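Local coordinates for putative integrase (Listeria innocua, PDB 5U96), which probably binds DNA and exchanges DNA strands as a serine integrase, its coiled-coil domain mediating the directionality of site-specific recombination, at residues F18-N23 with S29-M34. Sequence-based numbering, arbitrary orientation.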
loop_
_atom_site.group_PDB
_atom_site.type_symbol
_atom_site.label_atom_id
_atom_site.label_comp_id
_atom_site.label_asym_id
_atom_site.label_seq_id
_atom_site.Cartn_x
_atom_site.Cartn_y
_atom_site.Cartn_z
ATOM N N PHE A 18 3.560 -7.908 3.450
ATOM C CA PHE A 18 3.744 -8.512 4.763
ATOM C C PHE A 18 5.063 -8.070 5.385
ATOM O O PHE A 18 5.182 -7.984 6.606
ATOM C CB PHE A 18 3.693 -10.036 4.691
ATOM C CG PHE A 18 3.522 -10.688 6.034
ATOM C CD1 PHE A 18 2.257 -10.915 6.552
ATOM C CD2 PHE A 18 4.623 -11.054 6.791
ATOM C CE1 PHE A 18 2.095 -11.505 7.790
ATOM C CE2 PHE A 18 4.465 -11.643 8.031
ATOM C CZ PHE A 18 3.200 -11.869 8.529
ATOM N N ASP A 19 6.048 -7.783 4.541
ATOM C CA ASP A 19 7.359 -7.355 5.014
ATOM C C ASP A 19 7.269 -6.029 5.763
ATOM O O ASP A 19 8.172 -5.671 6.517
ATOM C CB ASP A 19 8.336 -7.224 3.845
ATOM C CG ASP A 19 8.393 -8.472 2.988
ATOM O OD1 ASP A 19 7.963 -9.542 3.465
ATOM O OD2 ASP A 19 8.871 -8.384 1.838
ATOM N N LEU A 20 6.178 -5.299 5.546
ATOM C CA LEU A 20 5.958 -4.033 6.235
ATOM C C LEU A 20 5.399 -4.269 7.635
ATOM O O LEU A 20 5.640 -3.477 8.547
ATOM C CB LEU A 20 5.011 -3.141 5.429
ATOM C CG LEU A 20 5.494 -2.747 4.030
ATOM C CD1 LEU A 20 4.465 -1.864 3.342
ATOM C CD2 LEU A 20 6.845 -2.047 4.090
ATOM N N TYR A 21 4.652 -5.356 7.803
ATOM C CA TYR A 21 4.154 -5.738 9.121
ATOM C C TYR A 21 5.309 -6.174 10.020
ATOM O O TYR A 21 5.379 -5.784 11.185
ATOM C CB TYR A 21 3.126 -6.870 9.022
ATOM C CG TYR A 21 1.802 -6.493 8.391
ATOM C CD1 TYR A 21 0.776 -5.940 9.145
ATOM C CD2 TYR A 21 1.570 -6.718 7.045
ATOM C CE1 TYR A 21 -0.438 -5.610 8.567
ATOM C CE2 TYR A 21 0.364 -6.394 6.458
ATOM C CZ TYR A 21 -0.637 -5.840 7.222
ATOM O OH TYR A 21 -1.839 -5.518 6.633
ATOM N N ILE A 22 6.215 -6.980 9.472
ATOM C CA ILE A 22 7.317 -7.531 10.255
ATOM C C ILE A 22 8.400 -6.475 10.461
ATOM O O ILE A 22 9.154 -6.526 11.432
ATOM C CB ILE A 22 7.920 -8.789 9.585
ATOM C CG1 ILE A 22 8.761 -8.428 8.358
ATOM C CG2 ILE A 22 6.815 -9.748 9.188
ATOM C CD1 ILE A 22 10.250 -8.531 8.596
ATOM N N ASN A 23 8.466 -5.520 9.539
ATOM C CA ASN A 23 9.281 -4.329 9.729
ATOM C C ASN A 23 8.806 -3.591 10.976
ATOM O O ASN A 23 9.603 -2.993 11.701
ATOM C CB ASN A 23 9.205 -3.427 8.495
ATOM C CG ASN A 23 9.712 -2.022 8.759
ATOM O OD1 ASN A 23 9.043 -1.219 9.409
ATOM N ND2 ASN A 23 10.891 -1.711 8.235
ATOM N N SER A 29 -3.836 -0.476 9.845
ATOM C CA SER A 29 -5.102 -0.236 9.161
ATOM C C SER A 29 -4.865 0.189 7.716
ATOM O O SER A 29 -5.656 -0.130 6.829
ATOM C CB SER A 29 -5.919 0.827 9.898
ATOM O OG SER A 29 -5.258 2.079 9.884
ATOM N N GLU A 30 -3.777 0.917 7.486
ATOM C CA GLU A 30 -3.371 1.276 6.133
ATOM C C GLU A 30 -3.065 0.017 5.330
ATOM O O GLU A 30 -3.480 -0.119 4.179
ATOM C CB GLU A 30 -2.143 2.190 6.155
ATOM C CG GLU A 30 -2.329 3.490 6.924
ATOM C CD GLU A 30 -1.046 4.296 7.019
ATOM O OE1 GLU A 30 -0.012 3.839 6.488
ATOM O OE2 GLU A 30 -1.070 5.387 7.627
ATOM N N LEU A 31 -2.339 -0.903 5.957
ATOM C CA LEU A 31 -1.893 -2.125 5.299
ATOM C C LEU A 31 -3.032 -3.131 5.127
ATOM O O LEU A 31 -2.947 -4.035 4.295
ATOM C CB LEU A 31 -0.753 -2.761 6.101
ATOM C CG LEU A 31 0.461 -1.883 6.414
ATOM C CD1 LEU A 31 1.309 -2.546 7.488
ATOM C CD2 LEU A 31 1.288 -1.628 5.164
ATOM N N ASP A 32 -4.099 -2.966 5.906
ATOM C CA ASP A 32 -5.218 -3.908 5.895
ATOM C C ASP A 32 -6.155 -3.650 4.719
ATOM O O ASP A 32 -6.817 -4.566 4.232
ATOM C CB ASP A 32 -6.003 -3.826 7.210
ATOM C CG ASP A 32 -5.369 -4.642 8.324
ATOM O OD1 ASP A 32 -4.156 -4.930 8.246
ATOM O OD2 ASP A 32 -6.089 -4.996 9.282
ATOM N N SER A 33 -6.208 -2.402 4.267
ATOM C CA SER A 33 -7.101 -2.020 3.179
ATOM C C SER A 33 -6.667 -2.625 1.850
ATOM O O SER A 33 -7.496 -3.103 1.076
ATOM C CB SER A 33 -7.169 -0.499 3.053
ATOM O OG SER A 33 -7.724 0.082 4.220
ATOM N N MET A 34 -5.368 -2.594 1.580
ATOM C CA MET A 34 -4.839 -3.133 0.332
ATOM C C MET A 34 -4.767 -4.652 0.388
ATOM O O MET A 34 -4.868 -5.324 -0.636
ATOM C CB MET A 34 -3.460 -2.555 0.041
ATOM C CG MET A 34 -3.433 -1.040 0.028
ATOM S SD MET A 34 -1.781 -0.382 -0.210
ATOM C CE MET A 34 -1.007 -0.842 1.337
#
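The phenol oxygen of Y21 lies where two acceptors of the facing helix converge: OH is 2.9 Å from OD1 of D32 and 3.0 Å from the backbone O of L31. OD1 sits at the ring's edge, close to the ring plane, while the carboxylate itself is turned 41° from that plane. On one face of the ring, L31 comes from the opposite direction and lies against it, its CD1 over the centre at 3.7 Å from the centroid in a CH-pi contact, with CB only 3.3 Å from CZ of Y21. A tyrosine can thus serve two chemistries at once, hydroxyl toward two acceptors and ring face against an apolar side chain. These residues belong to an antiparallel helical hairpin, the coiled-coil domain of the integrase; the segments 18-23 and 29-34, on helices 7-23 and 28-50, run at 163° to each other near the connecting turn. The other branch of L31, CD2, meets CD1 of L20 at 3.7 Å; the second torsion of L31 (chi2 166°) puts CD1 roughly anti to CA and over the Y21 ring, leaving CD2 for the leucine. L31 also touches L17 further back along the first helix, and Y21 of the second subunit packs on L20 and D19.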